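Protein piwi (Drosophila melanogaster, PDB 6KR6) binds piRNAs directly and, as part of the piRNA pathway, governs the methylation and repression of transposons in the fruit fly. Local coordinates at residues 403-408 / 758-763; 662-667 / 689-693. All coordinates share one frame. Residue numbers count along the deposited sequence, not the author numbering.

How the contacts relate
Contacts 1 and 2 are both buried helix-against-strand packings that reach one large mixed sheet, with centres 23 Å apart and nearest atoms about 5 Å apart. Contact 2 is local, joining helix 659-680 to the next strand within the Piwi domain, and is nested in the long loop of 349 residues that contact 1 closes. Strand 687-695 connects the two: its Tyr-690 and Val-692 meet helix 659-680, whereas Ala-689 and Ile-691 touch Met-757 of helix 754-764, the helix used in contact 1. Contact 1, farther from the chain centre, is framed by amide, guanidinium and ammonium groups; contact 2 is mainly apolar around one tyrosine, near the predicted active site.

Contact 1 (403-408 / 758-763); sequences RIIGQQ and QKLTYK
Helix 758-763 lies beside extended residues 403-408, its axis approaching that of strand 403-405 to 10.2 Å at a signed crossing angle of -48°. CA atoms are nearest at Ile-405/Lys-759 and Gln-408/Lys-763, both 7.0 Å. Gln-758 (chi1 m, chi2 t) comes first, accepting a hydrogen bond on OE1 from Arg-403 NH2 at 2.6 Å, at the edge of the guanidinium. One residue on, Lys-759 offers its aliphatic stem, CG lying 4.3 Å from Ile-405 CG2, while the end of its side chain leads away. The pairing fastens strand 392-405, probably part of the L2 linker of the argonaute fold, to a helix of the RNase H-like Piwi domain. Tyr-762 (chi1 t) fills the middle: CD2 stands 3.6 Å from Ile-405 CG2 and 4.0 Å from Gln-408 CG, and Gly-406 O approaches the ring edge, 4.0 Å from CE2. Lys-763, extended to its last torsion (chi4 m), donates from NZ to Gln-408 OE1 at a very short 2.4 Å and also to the carbonyl of Glu-569. Gln-408 (chi1 m, chi2 m) curls back so that NE2 bonds Gly-406 O at 2.8 Å.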
loop_
_atom_site.group_PDB
_atom_site.type_symbol
_atom_site.label_atom_id
_atom_site.label_comp_id
_atom_site.label_asym_id
_atom_site.label_seq_id
_atom_site.Cartn_x
_atom_site.Cartn_y
_atom_site.Cartn_z
ATOM N N ARG A 403 21.693 9.500 1.978
ATOM C CA ARG A 403 22.220 9.909 3.270
ATOM C C ARG A 403 21.450 9.209 4.380
ATOM O O ARG A 403 20.261 8.909 4.242
ATOM C CB ARG A 403 22.158 11.436 3.441
ATOM C CG ARG A 403 21.203 11.924 4.516
ATOM C CD ARG A 403 21.212 13.438 4.609
ATOM N NE ARG A 403 20.407 14.061 3.564
ATOM C CZ ARG A 403 19.165 14.499 3.746
ATOM N NH1 ARG A 403 18.590 14.386 4.935
ATOM N NH2 ARG A 403 18.500 15.053 2.741
ATOM N N ILE A 404 22.149 8.941 5.478
ATOM C CA ILE A 404 21.585 8.286 6.650
ATOM C C ILE A 404 21.428 9.339 7.739
ATOM O O ILE A 404 22.396 10.023 8.098
ATOM C CB ILE A 404 22.467 7.122 7.125
ATOM C CG1 ILE A 404 22.799 6.196 5.953
ATOM C CG2 ILE A 404 21.776 6.343 8.228
ATOM C CD1 ILE A 404 23.682 5.023 6.333
ATOM N N ILE A 405 20.205 9.472 8.255
ATOM C CA ILE A 405 19.929 10.437 9.311
ATOM C C ILE A 405 20.583 9.975 10.606
ATOM O O ILE A 405 20.630 8.775 10.907
ATOM C CB ILE A 405 18.409 10.612 9.490
ATOM C CG1 ILE A 405 17.745 10.970 8.161
ATOM C CG2 ILE A 405 18.105 11.684 10.527
ATOM C CD1 ILE A 405 18.006 12.384 7.706
ATOM N N GLY A 406 21.101 10.929 11.376
ATOM C CA GLY A 406 21.681 10.599 12.661
ATOM C C GLY A 406 20.649 10.069 13.637
ATOM O O GLY A 406 19.447 10.310 13.513
ATOM N N GLN A 407 21.141 9.322 14.624
ATOM C CA GLN A 407 20.263 8.748 15.634
ATOM C C GLN A 407 19.540 9.847 16.400
ATOM O O GLN A 407 20.108 10.902 16.694
ATOM C CB GLN A 407 21.065 7.880 16.604
ATOM C CG GLN A 407 21.805 6.728 15.954
ATOM C CD GLN A 407 22.624 5.935 16.951
ATOM O OE1 GLN A 407 23.458 5.111 16.574
ATOM N NE2 GLN A 407 22.390 6.181 18.233
ATOM N N GLN A 408 18.278 9.594 16.723
ATOM C CA GLN A 408 17.455 10.538 17.460
ATOM C C GLN A 408 17.404 10.157 18.935
ATOM O O GLN A 408 17.640 9.006 19.314
ATOM C CB GLN A 408 16.043 10.591 16.872
ATOM C CG GLN A 408 16.005 10.972 15.399
ATOM C CD GLN A 408 16.641 12.320 15.127
ATOM O OE1 GLN A 408 16.105 13.361 15.506
ATOM N NE2 GLN A 408 17.793 12.309 14.468
ATOM N N GLN A 758 12.614 16.010 5.995
ATOM C CA GLN A 758 12.944 14.596 6.125
ATOM C C GLN A 758 13.327 14.243 7.558
ATOM O O GLN A 758 12.928 13.189 8.073
ATOM C CB GLN A 758 14.068 14.241 5.156
ATOM C CG GLN A 758 13.695 14.402 3.688
ATOM C CD GLN A 758 14.909 14.456 2.784
ATOM O OE1 GLN A 758 16.046 14.487 3.256
ATOM N NE2 GLN A 758 14.675 14.471 1.477
ATOM N N LYS A 759 14.094 15.113 8.223
ATOM C CA LYS A 759 14.457 14.859 9.614
ATOM C C LYS A 759 13.232 14.896 10.517
ATOM O O LYS A 759 13.109 14.082 11.439
ATOM C CB LYS A 759 15.503 15.870 10.086
ATOM C CG LYS A 759 16.187 15.481 11.390
ATOM C CD LYS A 759 17.236 16.497 11.812
ATOM C CE LYS A 759 16.598 17.754 12.383
ATOM N NZ LYS A 759 17.619 18.702 12.911
ATOM N N LEU A 760 12.307 15.825 10.263
ATOM C CA LEU A 760 11.078 15.879 11.048
ATOM C C LEU A 760 10.244 14.620 10.852
ATOM O O LEU A 760 9.645 14.108 11.805
ATOM C CB LEU A 760 10.269 17.121 10.675
ATOM C CG LEU A 760 8.860 17.223 11.265
ATOM C CD1 LEU A 760 8.899 17.181 12.785
ATOM C CD2 LEU A 760 8.166 18.488 10.780
ATOM N N THR A 761 10.189 14.108 9.622
ATOM C CA THR A 761 9.437 12.880 9.376
ATOM C C THR A 761 10.090 11.686 10.066
ATOM O O THR A 761 9.399 10.848 10.665
ATOM C CB THR A 761 9.315 12.637 7.872
ATOM O OG1 THR A 761 8.782 13.809 7.242
ATOM C CG2 THR A 761 8.393 11.464 7.601
ATOM N N TYR A 762 11.421 11.597 10.006
ATOM C CA TYR A 762 12.113 10.524 10.712
ATOM C C TYR A 762 11.884 10.619 12.218
ATOM O O TYR A 762 11.749 9.595 12.898
ATOM C CB TYR A 762 13.608 10.556 10.385
ATOM C CG TYR A 762 14.380 9.367 10.922
ATOM C CD1 TYR A 762 14.014 8.069 10.594
ATOM C CD2 TYR A 762 15.485 9.547 11.746
ATOM C CE1 TYR A 762 14.717 6.982 11.078
ATOM C CE2 TYR A 762 16.196 8.465 12.233
ATOM C CZ TYR A 762 15.808 7.187 11.897
ATOM O OH TYR A 762 16.514 6.109 12.380
ATOM N N LYS A 763 11.830 11.843 12.752
ATOM C CA LYS A 763 11.491 12.032 14.160
ATOM C C LYS A 763 10.088 11.522 14.460
ATOM O O LYS A 763 9.881 10.749 15.404
ATOM C CB LYS A 763 11.605 13.510 14.537
ATOM C CG LYS A 763 13.016 14.007 14.782
ATOM C CD LYS A 763 13.010 15.497 15.087
ATOM C CE LYS A 763 14.416 16.052 15.243
ATOM N NZ LYS A 763 15.146 15.436 16.387
#

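Contact 2 (662-667 / 689-693); sequences LFEFEV and AYIVV
Tyr-690, the second residue of the extended strand 689-693, is the hub onto which one face of helix 662-667 packs. The helix, which widens into a pi-type turn at 663-667, runs at 132° to the strand with an axial approach of 11.0 Å; the nearest CA atoms are those of Val-667 and Tyr-690, 7.3 Å apart. With chi1 t and chi2 -87°, the tyrosine ring reaches across to the helix. Val-667 (chi1 t) sits over one ring face in a CH-pi contact: its CG2 is 3.7 Å from the centroid of the Tyr-690 ring, 17° off the normal, and 3.5 Å from CD1. Helix 659-680 is the connection of a beta-alpha-beta crossover between the parallel, adjacent strands 646-652 and 687-695 of the RNase H-like Piwi domain; strand 646-652 ends at Asp-652, a catalytic residue by similarity, whose side chain is about 7 Å from that of Val-692. Leu-662, one turn before Glu-666 and with both chi angles p, places CD1 4.0 Å from Tyr-690 CE1 at the ring edge and 3.9 Å from Val-692 CG2, bridging two residues on the same strand face. At the tip of the ring, Tyr-690 OH donates a very short 2.4 Å hydrogen bond to Glu-666 OE2, while OE1 of that glutamate forms a salt bridge with Arg-651.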
loop_
_atom_site.group_PDB
_atom_site.type_symbol
_atom_site.label_atom_id
_atom_site.label_comp_id
_atom_site.label_asym_id
_atom_site.label_seq_id
_atom_site.Cartn_x
_atom_site.Cartn_y
_atom_site.Cartn_z
ATOM N N LEU A 662 -6.605 13.195 -5.930
ATOM C CA LEU A 662 -6.545 13.436 -4.494
ATOM C C LEU A 662 -5.880 14.773 -4.196
ATOM O O LEU A 662 -6.322 15.488 -3.292
ATOM C CB LEU A 662 -5.856 12.274 -3.762
ATOM C CG LEU A 662 -4.361 12.004 -3.538
ATOM C CD1 LEU A 662 -3.698 13.014 -2.614
ATOM C CD2 LEU A 662 -4.210 10.608 -2.947
ATOM N N PHE A 663 -4.849 15.147 -4.965
ATOM C CA PHE A 663 -4.280 16.486 -4.832
ATOM C C PHE A 663 -5.397 17.508 -4.918
ATOM O O PHE A 663 -5.705 18.169 -3.924
ATOM C CB PHE A 663 -3.228 16.792 -5.906
ATOM C CG PHE A 663 -2.687 18.207 -5.845
ATOM C CD1 PHE A 663 -3.353 19.258 -6.466
ATOM C CD2 PHE A 663 -1.509 18.482 -5.170
ATOM C CE1 PHE A 663 -2.863 20.550 -6.403
ATOM C CE2 PHE A 663 -1.011 19.775 -5.108
ATOM C CZ PHE A 663 -1.689 20.809 -5.726
ATOM N N GLU A 664 -6.011 17.629 -6.096
ATOM C CA GLU A 664 -7.064 18.612 -6.310
ATOM C C GLU A 664 -8.053 18.593 -5.157
ATOM O O GLU A 664 -8.064 19.516 -4.338
ATOM C CB GLU A 664 -7.781 18.362 -7.638
ATOM C CG GLU A 664 -7.443 19.381 -8.717
ATOM C CD GLU A 664 -7.769 20.806 -8.300
ATOM O OE1 GLU A 664 -8.865 21.030 -7.742
ATOM O OE2 GLU A 664 -6.926 21.700 -8.525
ATOM N N PHE A 665 -8.832 17.517 -5.040
ATOM C CA PHE A 665 -9.916 17.506 -4.061
ATOM C C PHE A 665 -9.397 17.764 -2.648
ATOM O O PHE A 665 -9.716 18.795 -2.037
ATOM C CB PHE A 665 -10.677 16.185 -4.146
ATOM C CG PHE A 665 -11.757 16.186 -5.191
ATOM C CD1 PHE A 665 -11.460 16.480 -6.511
ATOM C CD2 PHE A 665 -13.070 15.904 -4.852
ATOM C CE1 PHE A 665 -12.450 16.490 -7.476
ATOM C CE2 PHE A 665 -14.067 15.910 -5.813
ATOM C CZ PHE A 665 -13.756 16.204 -7.126
ATOM N N GLU A 666 -8.585 16.846 -2.116
ATOM C CA GLU A 666 -8.176 16.930 -0.721
ATOM C C GLU A 666 -7.437 18.232 -0.431
ATOM O O GLU A 666 -7.845 18.998 0.442
ATOM C CB GLU A 666 -7.310 15.724 -0.355
ATOM C CG GLU A 666 -8.011 14.389 -0.524
ATOM C CD GLU A 666 -7.832 13.484 0.678
ATOM O OE1 GLU A 666 -8.677 12.586 0.878
ATOM O OE2 GLU A 666 -6.850 13.674 1.426
ATOM N N VAL A 667 -6.337 18.496 -1.144
ATOM C CA VAL A 667 -5.495 19.638 -0.803
ATOM C C VAL A 667 -6.235 20.954 -1.021
ATOM O O VAL A 667 -6.128 21.874 -0.202
ATOM C CB VAL A 667 -4.178 19.591 -1.600
ATOM C CG1 VAL A 667 -3.241 20.700 -1.145
ATOM C CG2 VAL A 667 -3.512 18.233 -1.444
ATOM N N ALA A 689 1.960 21.545 5.286
ATOM C CA ALA A 689 2.666 20.535 4.507
ATOM C C ALA A 689 1.739 19.340 4.347
ATOM O O ALA A 689 1.281 18.769 5.342
ATOM C CB ALA A 689 3.973 20.118 5.182
ATOM N N TYR A 690 1.455 18.972 3.101
ATOM C CA TYR A 690 0.585 17.845 2.784
ATOM C C TYR A 690 1.439 16.775 2.118
ATOM O O TYR A 690 1.918 16.966 0.995
ATOM C CB TYR A 690 -0.567 18.280 1.881
ATOM C CG TYR A 690 -1.626 17.221 1.683
ATOM C CD1 TYR A 690 -1.507 16.272 0.678
ATOM C CD2 TYR A 690 -2.748 17.172 2.502
ATOM C CE1 TYR A 690 -2.474 15.302 0.493
ATOM C CE2 TYR A 690 -3.722 16.204 2.325
ATOM C CZ TYR A 690 -3.579 15.272 1.318
ATOM O OH TYR A 690 -4.541 14.304 1.132
ATOM N N ILE A 691 1.626 15.652 2.807
ATOM C CA ILE A 691 2.509 14.583 2.357
ATOM C C ILE A 691 1.698 13.303 2.223
ATOM O O ILE A 691 0.956 12.933 3.141
ATOM C CB ILE A 691 3.687 14.381 3.324
ATOM C CG1 ILE A 691 4.378 15.716 3.600
ATOM C CG2 ILE A 691 4.679 13.382 2.758
ATOM C CD1 ILE A 691 5.458 15.620 4.642
ATOM N N VAL A 692 1.844 12.629 1.088
ATOM C CA VAL A 692 1.193 11.349 0.840
ATOM C C VAL A 692 2.200 10.246 1.135
ATOM O O VAL A 692 3.283 10.207 0.539
ATOM C CB VAL A 692 0.671 11.252 -0.601
ATOM C CG1 VAL A 692 -0.051 9.933 -0.808
ATOM C CG2 VAL A 692 -0.247 12.424 -0.911
ATOM N N VAL A 693 1.844 9.351 2.052
ATOM C CA VAL A 693 2.737 8.298 2.523
ATOM C C VAL A 693 2.361 6.998 1.824
ATOM O O VAL A 693 1.232 6.513 1.963
ATOM C CB VAL A 693 2.663 8.149 4.050
ATOM C CG1 VAL A 693 3.359 6.877 4.492
ATOM C CG2 VAL A 693 3.280 9.363 4.727
#